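Local atomic coordinates of ornithine carbamoyltransferase, anabolic (Campylobacter jejuni subsp. jejuni, PDB entry 3TPF), a protein that catalyses the reversible transfer of the carbamoyl group from carbamoyl phosphate to L-ornithine, giving L-citrulline and phosphate in the first of three steps toward arginine. Residues B[21-26]-B[290-295]; B[173-178]-B[202-207]; B[214-219]-B[251-256]. One frame throughout, in Å; residues are numbered along the deposited sequence.

Contact 1. Residues B[21-26]-B[290-295]; sequences NHASEL and LYVVKA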
ATOM      1  N   ASN B  21      25.584  16.005  -8.119  1.00 45.85           N
ATOM      2  CA  ASN B  21      26.064  15.763  -9.484  1.00 50.58           C
ATOM      3  C   ASN B  21      25.596  14.443  -9.999  1.00 49.79           C
ATOM      4  O   ASN B  21      25.385  14.238 -11.188  1.00 49.46           O
ATOM      5  CB  ASN B  21      27.602  15.786  -9.616  1.00 56.80           C
ATOM      6  CG  ASN B  21      28.187  17.165  -9.411  1.00 61.28           C
ATOM      7  OD1 ASN B  21      27.499  18.228  -9.492  1.00 62.60           O
ATOM      8  ND2 ASN B  21      29.494  17.172  -9.189  1.00 65.70           N
ATOM      9  N   HIS B  22      25.468  13.503  -9.081  1.00 48.16           N
ATOM     10  CA  HIS B  22      25.089  12.177  -9.498  1.00 47.42           C
ATOM     11  C   HIS B  22      23.600  12.233  -9.912  1.00 45.15           C
ATOM     12  O   HIS B  22      23.228  11.662 -10.936  1.00 43.89           O
ATOM     13  CB  HIS B  22      25.312  11.174  -8.370  1.00 46.52           C
ATOM     14  CG  HIS B  22      25.172   9.746  -8.806  1.00 47.36           C
ATOM     15  ND1 HIS B  22      25.284   9.374 -10.122  1.00 49.60           N
ATOM     16  CD2 HIS B  22      24.915   8.612  -8.117  1.00 46.57           C
ATOM     17  CE1 HIS B  22      25.089   8.075 -10.239  1.00 49.67           C
ATOM     18  NE2 HIS B  22      24.868   7.590  -9.037  1.00 47.69           N
ATOM     19  N   ALA B  23      22.815  12.924  -9.087  1.00 41.90           N
ATOM     20  CA  ALA B  23      21.379  13.113  -9.325  1.00 41.07           C
ATOM     21  C   ALA B  23      21.210  13.609 -10.750  1.00 44.03           C
ATOM     22  O   ALA B  23      20.437  13.111 -11.552  1.00 46.11           O
ATOM     23  CB  ALA B  23      20.764  14.084  -8.316  1.00 38.07           C
ATOM     24  N   SER B  24      22.036  14.553 -11.073  1.00 46.88           N
ATOM     25  CA  SER B  24      21.978  15.179 -12.333  1.00 50.07           C
ATOM     26  C   SER B  24      22.296  14.195 -13.455  1.00 51.95           C
ATOM     27  O   SER B  24      21.649  14.197 -14.482  1.00 53.25           O
ATOM     28  CB  SER B  24      22.987  16.318 -12.322  1.00 53.82           C
ATOM     29  OG  SER B  24      22.665  17.287 -13.268  1.00 57.82           O
ATOM     30  N   GLU B  25      23.320  13.396 -13.274  1.00 53.76           N
ATOM     31  CA  GLU B  25      23.676  12.362 -14.266  1.00 58.55           C
ATOM     32  C   GLU B  25      22.501  11.415 -14.475  1.00 55.61           C
ATOM     33  O   GLU B  25      22.188  11.011 -15.590  1.00 53.56           O
ATOM     34  CB  GLU B  25      24.905  11.541 -13.825  1.00 63.26           C
ATOM     35  CG  GLU B  25      26.270  12.156 -14.176  1.00 70.42           C
ATOM     36  CD  GLU B  25      27.386  11.760 -13.181  1.00 77.08           C
ATOM     37  OE1 GLU B  25      28.445  12.421 -13.187  1.00 77.51           O
ATOM     38  OE2 GLU B  25      27.216  10.763 -12.402  1.00 85.01           O
ATOM     39  N   LEU B  26      21.849  11.086 -13.367  1.00 52.03           N
ATOM     40  CA  LEU B  26      20.761  10.091 -13.395  1.00 50.22           C
ATOM     41  C   LEU B  26      19.530  10.670 -14.084  1.00 51.44           C
ATOM     42  O   LEU B  26      18.806   9.970 -14.810  1.00 51.57           O
ATOM     43  CB  LEU B  26      20.414   9.598 -11.993  1.00 45.18           C
ATOM     44  CG  LEU B  26      21.402   8.600 -11.400  1.00 44.17           C
ATOM     45  CD1 LEU B  26      21.059   8.424  -9.912  1.00 41.04           C
ATOM     46  CD2 LEU B  26      21.345   7.286 -12.184  1.00 43.89           C
ATOM     47  N   LEU B 290      13.111  13.297  -6.612  1.00 34.30           N
ATOM     48  CA  LEU B 290      13.308  11.976  -7.158  1.00 33.92           C
ATOM     49  C   LEU B 290      14.774  11.699  -7.389  1.00 33.66           C
ATOM     50  O   LEU B 290      15.299  10.704  -6.967  1.00 33.62           O
ATOM     51  CB  LEU B 290      12.554  11.822  -8.465  1.00 34.74           C
ATOM     52  CG  LEU B 290      12.771  10.480  -9.186  1.00 35.28           C
ATOM     53  CD1 LEU B 290      12.289   9.474  -8.163  1.00 34.97           C
ATOM     54  CD2 LEU B 290      12.048  10.336 -10.505  1.00 35.30           C
ATOM     55  N   TYR B 291      15.436  12.592  -8.082  1.00 35.93           N
ATOM     56  CA  TYR B 291      16.783  12.302  -8.661  1.00 37.89           C
ATOM     57  C   TYR B 291      17.780  12.254  -7.538  1.00 36.19           C
ATOM     58  O   TYR B 291      18.772  11.569  -7.570  1.00 36.45           O
ATOM     59  CB  TYR B 291      17.155  13.338  -9.711  1.00 40.71           C
ATOM     60  CG  TYR B 291      16.078  13.450 -10.746  1.00 43.10           C
ATOM     61  CD1 TYR B 291      15.887  12.453 -11.668  1.00 44.86           C
ATOM     62  CD2 TYR B 291      15.188  14.529 -10.754  1.00 43.81           C
ATOM     63  CE1 TYR B 291      14.880  12.537 -12.600  1.00 47.36           C
ATOM     64  CE2 TYR B 291      14.173  14.608 -11.703  1.00 45.57           C
ATOM     65  CZ  TYR B 291      14.038  13.615 -12.630  1.00 46.49           C
ATOM     66  OH  TYR B 291      13.050  13.639 -13.588  1.00 48.60           O
ATOM     67  N   VAL B 292      17.456  13.010  -6.540  1.00 34.74           N
ATOM     68  CA  VAL B 292      18.328  13.246  -5.391  1.00 35.62           C
ATOM     69  C   VAL B 292      18.228  12.050  -4.444  1.00 33.38           C
ATOM     70  O   VAL B 292      19.217  11.493  -4.004  1.00 32.81           O
ATOM     71  CB  VAL B 292      17.974  14.640  -4.768  1.00 36.41           C
ATOM     72  CG1 VAL B 292      18.143  14.635  -3.305  1.00 37.83           C
ATOM     73  CG2 VAL B 292      18.868  15.742  -5.393  1.00 36.20           C
ATOM     74  N   VAL B 293      17.014  11.600  -4.205  1.00 32.12           N
ATOM     75  CA  VAL B 293      16.858  10.331  -3.480  1.00 30.84           C
ATOM     76  C   VAL B 293      17.557   9.153  -4.243  1.00 31.37           C
ATOM     77  O   VAL B 293      18.268   8.339  -3.646  1.00 30.25           O
ATOM     78  CB  VAL B 293      15.421  10.021  -3.152  1.00 29.60           C
ATOM     79  CG1 VAL B 293      15.297   8.572  -2.642  1.00 28.77           C
ATOM     80  CG2 VAL B 293      14.937  11.097  -2.074  1.00 30.35           C
ATOM     81  N   LYS B 294      17.418   9.117  -5.548  1.00 31.46           N
ATOM     82  CA  LYS B 294      18.193   8.117  -6.327  1.00 32.44           C
ATOM     83  C   LYS B 294      19.666   8.104  -6.024  1.00 33.29           C
ATOM     84  O   LYS B 294      20.251   7.072  -5.664  1.00 33.73           O
ATOM     85  CB  LYS B 294      17.983   8.318  -7.784  1.00 33.32           C
ATOM     86  CG  LYS B 294      16.697   7.693  -8.291  1.00 33.52           C
ATOM     87  CD  LYS B 294      16.337   8.276  -9.627  1.00 35.88           C
ATOM     88  CE  LYS B 294      15.950   7.219 -10.703  1.00 37.82           C
ATOM     89  NZ  LYS B 294      15.876   7.807 -12.059  1.00 39.00           N
ATOM     90  N   ALA B 295      20.269   9.281  -6.085  1.00 33.97           N
ATOM     91  CA  ALA B 295      21.722   9.419  -5.825  1.00 34.53           C
ATOM     92  C   ALA B 295      22.006   8.902  -4.426  1.00 34.05           C
ATOM     93  O   ALA B 295      22.977   8.157  -4.171  1.00 36.44           O
ATOM     94  CB  ALA B 295      22.195  10.871  -5.953  1.00 34.21           C
TER

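Contact 2. Residues B[173-178]-B[202-207]; sequences ISIAMP and ISLGYD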
ATOM      1  N   ILE B 173      24.233  32.905   3.305  1.00 61.90           N
ATOM      2  CA  ILE B 173      22.830  32.756   3.657  1.00 61.02           C
ATOM      3  C   ILE B 173      22.353  33.749   4.695  1.00 63.88           C
ATOM      4  O   ILE B 173      22.988  33.949   5.730  1.00 65.73           O
ATOM      5  CB  ILE B 173      22.515  31.340   4.134  1.00 59.56           C
ATOM      6  CG1 ILE B 173      21.004  31.192   4.347  1.00 59.57           C
ATOM      7  CG2 ILE B 173      23.278  31.024   5.390  1.00 60.11           C
ATOM      8  CD1 ILE B 173      20.549  29.783   4.642  1.00 58.07           C
ATOM      9  N   SER B 174      21.217  34.368   4.391  1.00 64.63           N
ATOM     10  CA  SER B 174      20.493  35.235   5.357  1.00 67.13           C
ATOM     11  C   SER B 174      19.167  34.627   5.781  1.00 65.22           C
ATOM     12  O   SER B 174      18.348  34.283   4.947  1.00 62.90           O
ATOM     13  CB  SER B 174      20.208  36.592   4.776  1.00 69.65           C
ATOM     14  OG  SER B 174      21.401  37.340   4.784  1.00 73.71           O
ATOM     15  N   ILE B 175      18.997  34.474   7.086  1.00 65.62           N
ATOM     16  CA  ILE B 175      17.783  33.916   7.642  1.00 64.52           C
ATOM     17  C   ILE B 175      16.985  34.992   8.304  1.00 67.83           C
ATOM     18  O   ILE B 175      17.524  35.791   9.078  1.00 70.74           O
ATOM     19  CB  ILE B 175      18.055  32.821   8.681  1.00 63.83           C
ATOM     20  CG1 ILE B 175      18.755  31.644   8.010  1.00 61.18           C
ATOM     21  CG2 ILE B 175      16.756  32.372   9.348  1.00 63.81           C
ATOM     22  CD1 ILE B 175      19.104  30.542   8.972  1.00 60.95           C
ATOM     23  N   ALA B 176      15.689  34.975   8.025  1.00 67.33           N
ATOM     24  CA  ALA B 176      14.757  35.933   8.635  1.00 70.79           C
ATOM     25  C   ALA B 176      13.547  35.231   9.246  1.00 70.90           C
ATOM     26  O   ALA B 176      12.908  34.424   8.612  1.00 68.70           O
ATOM     27  CB  ALA B 176      14.338  37.020   7.647  1.00 71.42           C
HETATM   28  N   MSE B 177      13.329  35.489  10.523  1.00 75.22           N
HETATM   29  CA  MSE B 177      12.210  34.956  11.294  1.00 76.61           C
HETATM   30  C   MSE B 177      11.802  35.996  12.318  1.00 80.75           C
HETATM   31  O   MSE B 177      12.553  36.909  12.571  1.00 82.78           O
HETATM   32  CB  MSE B 177      12.660  33.700  12.001  1.00 78.43           C
HETATM   33  CG  MSE B 177      13.903  33.908  12.881  1.00 84.52           C
HETATM   34 SE   MSE B 177      14.550  32.208  13.709  1.00 99.30          SE
HETATM   35  CE  MSE B 177      14.483  30.797  12.288  1.00 77.45           C
ATOM     36  N   PRO B 178      10.636  35.855  12.940  1.00 81.17           N
ATOM     37  CA  PRO B 178      10.199  36.878  13.849  1.00 86.84           C
ATOM     38  C   PRO B 178      11.099  37.082  15.083  1.00 90.37           C
ATOM     39  O   PRO B 178      11.982  36.262  15.349  1.00 88.53           O
ATOM     40  CB  PRO B 178       8.801  36.408  14.257  1.00 87.60           C
ATOM     41  CG  PRO B 178       8.403  35.404  13.234  1.00 82.66           C
ATOM     42  CD  PRO B 178       9.661  34.762  12.823  1.00 79.25           C
ATOM     43  N   ILE B 202      26.995  33.576   6.958  1.00 66.75           N
ATOM     44  CA  ILE B 202      25.711  33.340   7.621  1.00 65.71           C
ATOM     45  C   ILE B 202      25.286  34.516   8.469  1.00 69.43           C
ATOM     46  O   ILE B 202      26.059  35.046   9.216  1.00 72.92           O
ATOM     47  CB  ILE B 202      25.812  32.155   8.592  1.00 64.36           C
ATOM     48  CG1 ILE B 202      26.286  30.919   7.837  1.00 61.47           C
ATOM     49  CG2 ILE B 202      24.495  31.907   9.314  1.00 63.45           C
ATOM     50  CD1 ILE B 202      26.464  29.709   8.682  1.00 60.71           C
ATOM     51  N   SER B 203      24.035  34.919   8.332  1.00 70.46           N
ATOM     52  CA  SER B 203      23.451  36.034   9.119  1.00 74.03           C
ATOM     53  C   SER B 203      22.002  35.714   9.499  1.00 73.66           C
ATOM     54  O   SER B 203      21.261  35.197   8.678  1.00 72.70           O
ATOM     55  CB  SER B 203      23.506  37.342   8.326  1.00 75.73           C
ATOM     56  OG  SER B 203      23.115  37.133   6.977  1.00 73.18           O
ATOM     57  N   LEU B 204      21.627  35.994  10.735  1.00 76.64           N
ATOM     58  CA  LEU B 204      20.256  35.751  11.223  1.00 77.45           C
ATOM     59  C   LEU B 204      19.650  37.035  11.751  1.00 82.00           C
ATOM     60  O   LEU B 204      20.284  37.772  12.496  1.00 85.79           O
ATOM     61  CB  LEU B 204      20.216  34.681  12.323  1.00 78.00           C
ATOM     62  CG  LEU B 204      19.074  34.729  13.367  1.00 79.73           C
ATOM     63  CD1 LEU B 204      17.797  34.210  12.730  1.00 77.04           C
ATOM     64  CD2 LEU B 204      19.380  34.005  14.680  1.00 81.73           C
ATOM     65  N   GLY B 205      18.418  37.297  11.345  1.00 83.19           N
ATOM     66  CA  GLY B 205      17.741  38.553  11.684  1.00 87.07           C
ATOM     67  C   GLY B 205      16.245  38.372  11.788  1.00 87.12           C
ATOM     68  O   GLY B 205      15.745  37.265  11.739  1.00 81.90           O
ATOM     69  N   TYR B 206      15.550  39.488  11.983  1.00 91.81           N
ATOM     70  CA  TYR B 206      14.079  39.505  12.003  1.00 92.95           C
ATOM     71  C   TYR B 206      13.485  40.516  11.012  1.00 92.77           C
ATOM     72  O   TYR B 206      12.389  41.048  11.209  1.00 95.62           O
ATOM     73  CB  TYR B 206      13.540  39.732  13.410  1.00 98.16           C
ATOM     74  CG  TYR B 206      13.971  41.003  14.057  1.00106.31           C
ATOM     75  CD1 TYR B 206      14.944  40.985  15.060  1.00110.80           C
ATOM     76  CD2 TYR B 206      13.394  42.246  13.712  1.00109.91           C
ATOM     77  CE1 TYR B 206      15.345  42.170  15.689  1.00116.27           C
ATOM     78  CE2 TYR B 206      13.795  43.428  14.336  1.00114.94           C
ATOM     79  CZ  TYR B 206      14.767  43.385  15.327  1.00118.43           C
ATOM     80  OH  TYR B 206      15.187  44.536  15.971  1.00125.70           O
ATOM     81  N   ASP B 207      14.224  40.753   9.936  1.00 89.24           N
ATOM     82  CA  ASP B 207      13.829  41.731   8.907  1.00 88.26           C
ATOM     83  C   ASP B 207      13.837  41.084   7.531  1.00 83.42           C
ATOM     84  O   ASP B 207      14.892  40.862   6.950  1.00 82.10           O
ATOM     85  CB  ASP B 207      14.768  42.927   8.910  1.00 90.54           C
ATOM     86  CG  ASP B 207      14.305  44.029   8.012  1.00 92.07           C
ATOM     87  OD1 ASP B 207      13.468  43.786   7.130  1.00 90.96           O
ATOM     88  OD2 ASP B 207      14.749  45.177   8.212  1.00 96.43           O
TER

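Contact 3. Residues B[214-219]-B[251-256]; sequences DKDVVI and VANKDA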
ATOM      1  N   ASP B 214      20.428  41.434  -2.075  1.00 67.72           N
ATOM      2  CA  ASP B 214      21.450  40.731  -2.871  1.00 66.52           C
ATOM      3  C   ASP B 214      21.361  39.216  -2.818  1.00 63.08           C
ATOM      4  O   ASP B 214      22.361  38.546  -2.652  1.00 62.59           O
ATOM      5  CB  ASP B 214      22.851  41.109  -2.484  1.00 68.70           C
ATOM      6  CG  ASP B 214      23.917  40.409  -3.361  1.00 68.23           C
ATOM      7  OD1 ASP B 214      23.711  40.116  -4.581  1.00 67.01           O
ATOM      8  OD2 ASP B 214      25.023  40.175  -2.815  1.00 69.58           O
ATOM      9  N   LYS B 215      20.172  38.692  -3.018  1.00 61.09           N
ATOM     10  CA  LYS B 215      19.955  37.234  -2.992  1.00 57.93           C
ATOM     11  C   LYS B 215      19.452  36.708  -4.338  1.00 56.35           C
ATOM     12  O   LYS B 215      18.631  37.356  -4.995  1.00 57.51           O
ATOM     13  CB  LYS B 215      18.953  36.879  -1.910  1.00 56.83           C
ATOM     14  CG  LYS B 215      19.442  37.130  -0.501  1.00 58.23           C
ATOM     15  CD  LYS B 215      20.626  36.266  -0.163  1.00 57.65           C
ATOM     16  CE  LYS B 215      21.047  36.493   1.287  1.00 59.71           C
ATOM     17  NZ  LYS B 215      21.136  37.930   1.671  1.00 63.33           N
ATOM     18  N   ASP B 216      19.959  35.571  -4.763  1.00 54.34           N
ATOM     19  CA  ASP B 216      19.433  34.938  -6.013  1.00 53.38           C
ATOM     20  C   ASP B 216      18.435  33.835  -5.804  1.00 50.01           C
ATOM     21  O   ASP B 216      17.888  33.312  -6.730  1.00 48.72           O
ATOM     22  CB  ASP B 216      20.535  34.290  -6.811  1.00 54.22           C
ATOM     23  CG  ASP B 216      21.631  35.232  -7.157  1.00 57.91           C
ATOM     24  OD1 ASP B 216      21.362  36.404  -7.492  1.00 60.91           O
ATOM     25  OD2 ASP B 216      22.777  34.766  -7.121  1.00 59.02           O
ATOM     26  N   VAL B 217      18.272  33.436  -4.564  1.00 49.39           N
ATOM     27  CA  VAL B 217      17.434  32.297  -4.209  1.00 47.25           C
ATOM     28  C   VAL B 217      16.677  32.645  -2.929  1.00 47.95           C
ATOM     29  O   VAL B 217      17.294  32.949  -1.904  1.00 48.28           O
ATOM     30  CB  VAL B 217      18.272  30.991  -4.044  1.00 45.38           C
ATOM     31  CG1 VAL B 217      17.382  29.780  -3.846  1.00 42.58           C
ATOM     32  CG2 VAL B 217      19.157  30.751  -5.263  1.00 45.69           C
ATOM     33  N   VAL B 218      15.338  32.664  -3.030  1.00 47.94           N
ATOM     34  CA  VAL B 218      14.494  32.932  -1.867  1.00 49.01           C
ATOM     35  C   VAL B 218      13.719  31.704  -1.526  1.00 48.15           C
ATOM     36  O   VAL B 218      13.074  31.085  -2.365  1.00 47.56           O
ATOM     37  CB  VAL B 218      13.485  34.067  -2.091  1.00 50.64           C
ATOM     38  CG1 VAL B 218      12.618  34.293  -0.859  1.00 50.97           C
ATOM     39  CG2 VAL B 218      14.158  35.364  -2.517  1.00 52.39           C
ATOM     40  N   ILE B 219      13.843  31.300  -0.279  1.00 49.61           N
ATOM     41  CA  ILE B 219      13.225  30.056   0.168  1.00 48.71           C
ATOM     42  C   ILE B 219      12.278  30.337   1.281  1.00 51.51           C
ATOM     43  O   ILE B 219      12.637  31.019   2.240  1.00 53.67           O
ATOM     44  CB  ILE B 219      14.270  29.089   0.719  1.00 47.97           C
ATOM     45  CG1 ILE B 219      15.355  28.829  -0.368  1.00 47.65           C
ATOM     46  CG2 ILE B 219      13.570  27.862   1.258  1.00 45.21           C
ATOM     47  CD1 ILE B 219      16.351  27.764   0.007  1.00 46.46           C
ATOM     48  N   VAL B 251      12.969  43.057  -3.950  1.00 70.46           N
ATOM     49  CA  VAL B 251      14.144  43.438  -3.126  1.00 70.71           C
ATOM     50  C   VAL B 251      15.339  42.548  -3.430  1.00 67.79           C
ATOM     51  O   VAL B 251      16.506  42.921  -3.283  1.00 68.84           O
ATOM     52  CB  VAL B 251      13.799  43.359  -1.629  1.00 70.86           C
ATOM     53  CG1 VAL B 251      14.976  43.768  -0.777  1.00 72.21           C
ATOM     54  CG2 VAL B 251      12.578  44.210  -1.340  1.00 73.41           C
ATOM     55  N   ALA B 252      15.024  41.333  -3.825  1.00 64.12           N
ATOM     56  CA  ALA B 252      16.042  40.390  -4.200  1.00 61.73           C
ATOM     57  C   ALA B 252      16.512  40.729  -5.580  1.00 62.35           C
ATOM     58  O   ALA B 252      15.930  41.563  -6.271  1.00 64.12           O
ATOM     59  CB  ALA B 252      15.510  38.996  -4.175  1.00 58.12           C
ATOM     60  N   ASN B 253      17.578  40.064  -5.965  1.00 61.35           N
ATOM     61  CA  ASN B 253      18.161  40.285  -7.251  1.00 62.66           C
ATOM     62  C   ASN B 253      17.225  39.949  -8.378  1.00 62.11           C
ATOM     63  O   ASN B 253      16.220  39.267  -8.218  1.00 59.80           O
ATOM     64  CB  ASN B 253      19.440  39.490  -7.441  1.00 61.70           C
ATOM     65  CG  ASN B 253      20.502  39.879  -6.513  1.00 62.90           C
ATOM     66  OD1 ASN B 253      20.519  40.984  -5.926  1.00 65.40           O
ATOM     67  ND2 ASN B 253      21.439  38.995  -6.402  1.00 61.58           N
ATOM     68  N   LYS B 254      17.593  40.478  -9.532  1.00 65.05           N
ATOM     69  CA  LYS B 254      16.806  40.314 -10.719  1.00 65.57           C
ATOM     70  C   LYS B 254      16.822  38.829 -11.018  1.00 63.04           C
ATOM     71  O   LYS B 254      17.840  38.171 -10.835  1.00 62.63           O
ATOM     72  CB  LYS B 254      17.388  41.119 -11.867  1.00 68.92           C
ATOM     73  CG  LYS B 254      16.979  40.601 -13.232  1.00 69.11           C
ATOM     74  CD  LYS B 254      17.394  41.521 -14.360  1.00 72.79           C
ATOM     75  CE  LYS B 254      16.737  41.065 -15.640  1.00 73.43           C
ATOM     76  NZ  LYS B 254      17.552  41.672 -16.717  1.00 77.73           N
ATOM     77  N   ASP B 255      15.680  38.325 -11.454  1.00 61.95           N
ATOM     78  CA  ASP B 255      15.527  36.927 -11.889  1.00 59.94           C
ATOM     79  C   ASP B 255      15.759  35.859 -10.811  1.00 56.76           C
ATOM     80  O   ASP B 255      15.923  34.647 -11.116  1.00 54.75           O
ATOM     81  CB  ASP B 255      16.434  36.651 -13.090  1.00 62.03           C
ATOM     82  CG  ASP B 255      15.976  37.384 -14.327  1.00 65.05           C
ATOM     83  OD1 ASP B 255      14.746  37.378 -14.611  1.00 66.14           O
ATOM     84  OD2 ASP B 255      16.838  37.948 -15.009  1.00 67.57           O
ATOM     85  N   ALA B 256      15.714  36.307  -9.562  1.00 56.23           N
ATOM     86  CA  ALA B 256      15.859  35.410  -8.389  1.00 53.67           C
ATOM     87  C   ALA B 256      14.711  34.421  -8.382  1.00 51.25           C
ATOM     88  O   ALA B 256      13.583  34.805  -8.724  1.00 52.56           O
ATOM     89  CB  ALA B 256      15.877  36.213  -7.083  1.00 54.36           C
TER

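Contact 1. Residues B[21-26]-B[290-295]
Helix 13-28 meets the long C-terminal helix 279-302 where A23 sits against Y291, in a buried helix-helix crossing. The two short axes come within 7.9 Å, at 114° between their N-to-C directions, with contacts from H22 to L26 and from Y291 to A295. The small A23 and A295 are consistent with this close approach. A23 points its CB at the turn of the other helix, 3.9 Å from Y291 CB and also 3.9 Å from V292 CG2. On the next turn A295 CB faces A23 CB and reaches H22 CB at 4.0 Å. No hydrogen bond spans the crossing; the Y291 carbonyl, which A23 CB approaches, already accepts the backbone N-H of A295.

L26 closes the other end. Its CD1 touches K294 CB at 3.7 Å and also lies over the centre of the H22 imidazole, on one face of the ring. H22 has CG anti to its backbone N (chi1 -170°), and its CD2 meets A295 CA at 4.0 Å. From the same ring ND1 donates a long bond, 3.3 Å, to E25 OE2, reaching the carboxylate oxygen on its anti side. K294 uses only its CB here: its chain bends at chi3 and the ammonium forms a salt bridge with E60 of helix 48-60. F134 of helix 126-138 covers both A23 and V292, and V292 lies about 5 Å, side chain to side chain, from T127, predicted to bind carbamoyl phosphate. This is the pairing of N- and C-terminal helices on the carbamoyl phosphate domain expected of the transcarbamoylase fold.

Contact 2. Residues B[173-178]-B[202-207]
I173 pairs with I202 in a parallel strand pair that continues through S174 with S203, I175 with L204 and A176 with G205, the axes 4.7 Å apart and only 14° from parallel. Strand 202-205 uses S203 N to reach I173 O and G205 N to reach I175 O; strand 173-176 answers with I175 N to S203 O at 2.9 Å, and M177 N carries the pattern one residue past the strand by binding G205 O at 3.2 Å.

The close packing lies on the isoleucine face. I173 and I202 run alongside each other in the same direction, with I173 CG2 on I202 CG1 at 3.9 Å. Further on, L204 turns its CD1 inward: it touches I175 CG2 at 4.0 Å, and M177, present as selenomethionine, meets it with both CG and SE, each at 3.9 Å. Helices 157-169 and 185-198 cover this face, I173 and I175 lying on the first, L204 on the second and I202 on both. Helix 185-198 is the crossover of a beta-alpha-beta unit, which in this Rossmann-type domain carries the chain from strand 172-176 to its parallel neighbour 201-205, the outermost strand of the sheet within the chain.

The serine face is more polar. S174 OG donates to S203 OG at 2.8 Å, while S203 OG, set between its own N and carbonyl carbon (chi1 44°), makes a weak bond to I173 O. A211 of helix 208-212 packs on S174 and A176; the exposed residues of the pair are L204, on the apolar face, and Y206. Toward the C-terminal ends the strand pairing gives way. Y206 lies against the M177 carbonyl by its CA and CB, while its ring leads away on the exposed side, and D207 turns aside to cap F209 N at the start of helix 208-212.

Contact 3. Residues B[214-219]-B[251-256]
N253 fits its carboxamide between two aspartates, D214 and D216, and spends both hydrogens of ND2 on them. One goes to D216 OD1 at 2.8 Å, nearly straight (169°), the other to D214 OD1 at 3.1 Å. N253 CG, anti to its carbonyl carbon (chi1 -63°), lies against the K215 backbone. Both oxygens lie close to the amide plane, but the aspartates differ: D214 OD1 is met on its anti side, D216 OD1 from above its carboxylate plane. Two converging carboxylates would be expected to repel each other, a cost that the shared donor, and the charges of K148 beside D214 and K141 beside D216, may offset. The N253 backbone adds a third bond, its N to K215 O at 3.1 Å, so this one residue grips three successive positions.

Around that polar centre are small apolar groups. A252 CB and A256 CB both lie 3.6 Å from K215 O, A252 CB also faces V218 CG2 at 4.2 Å, and A256 CA approaches D216 O.

N253 opens a type II turn that ends at A256, with D255 in the positive-phi position (63°) and A256 N bonded back to N253 O at 3.3 Å. D214, also at positive phi, turns the chain toward the strand. Its neighbour K215 leads its amine away to the carbonyls of A211 and K213.

Residues 214-216 lead into strand 217-220, and the turn leads from helix 246-251 into strand 257-260, its neighbour in the parallel sheet. Strand 148-152 borders 217-220 on the other side, and L212 of helix 208-212 packs on V218 and V251.

Contacts 2 and 3 both reach one five-stranded parallel sheet of the ornithine-binding domain, residues 251-256 leading into its edge strand 257-260; their centres are 15 Å apart. They touch directly: S174 OG of contact 2 lies 3.2 Å from K215 NZ of contact 3, a weak hydrogen bond. Contact 1 stands apart, its nearest atoms about 17 Å from contact 2 and about 13 Å from contact 3, and joins helices near the two ends of the chain, with both other contacts in the sequence between. It is also the one nearest the predicted carbamoyl phosphate site. Side chains of M177 and V218 are each about 10 Å from that of D221, predicted to bind L-ornithine.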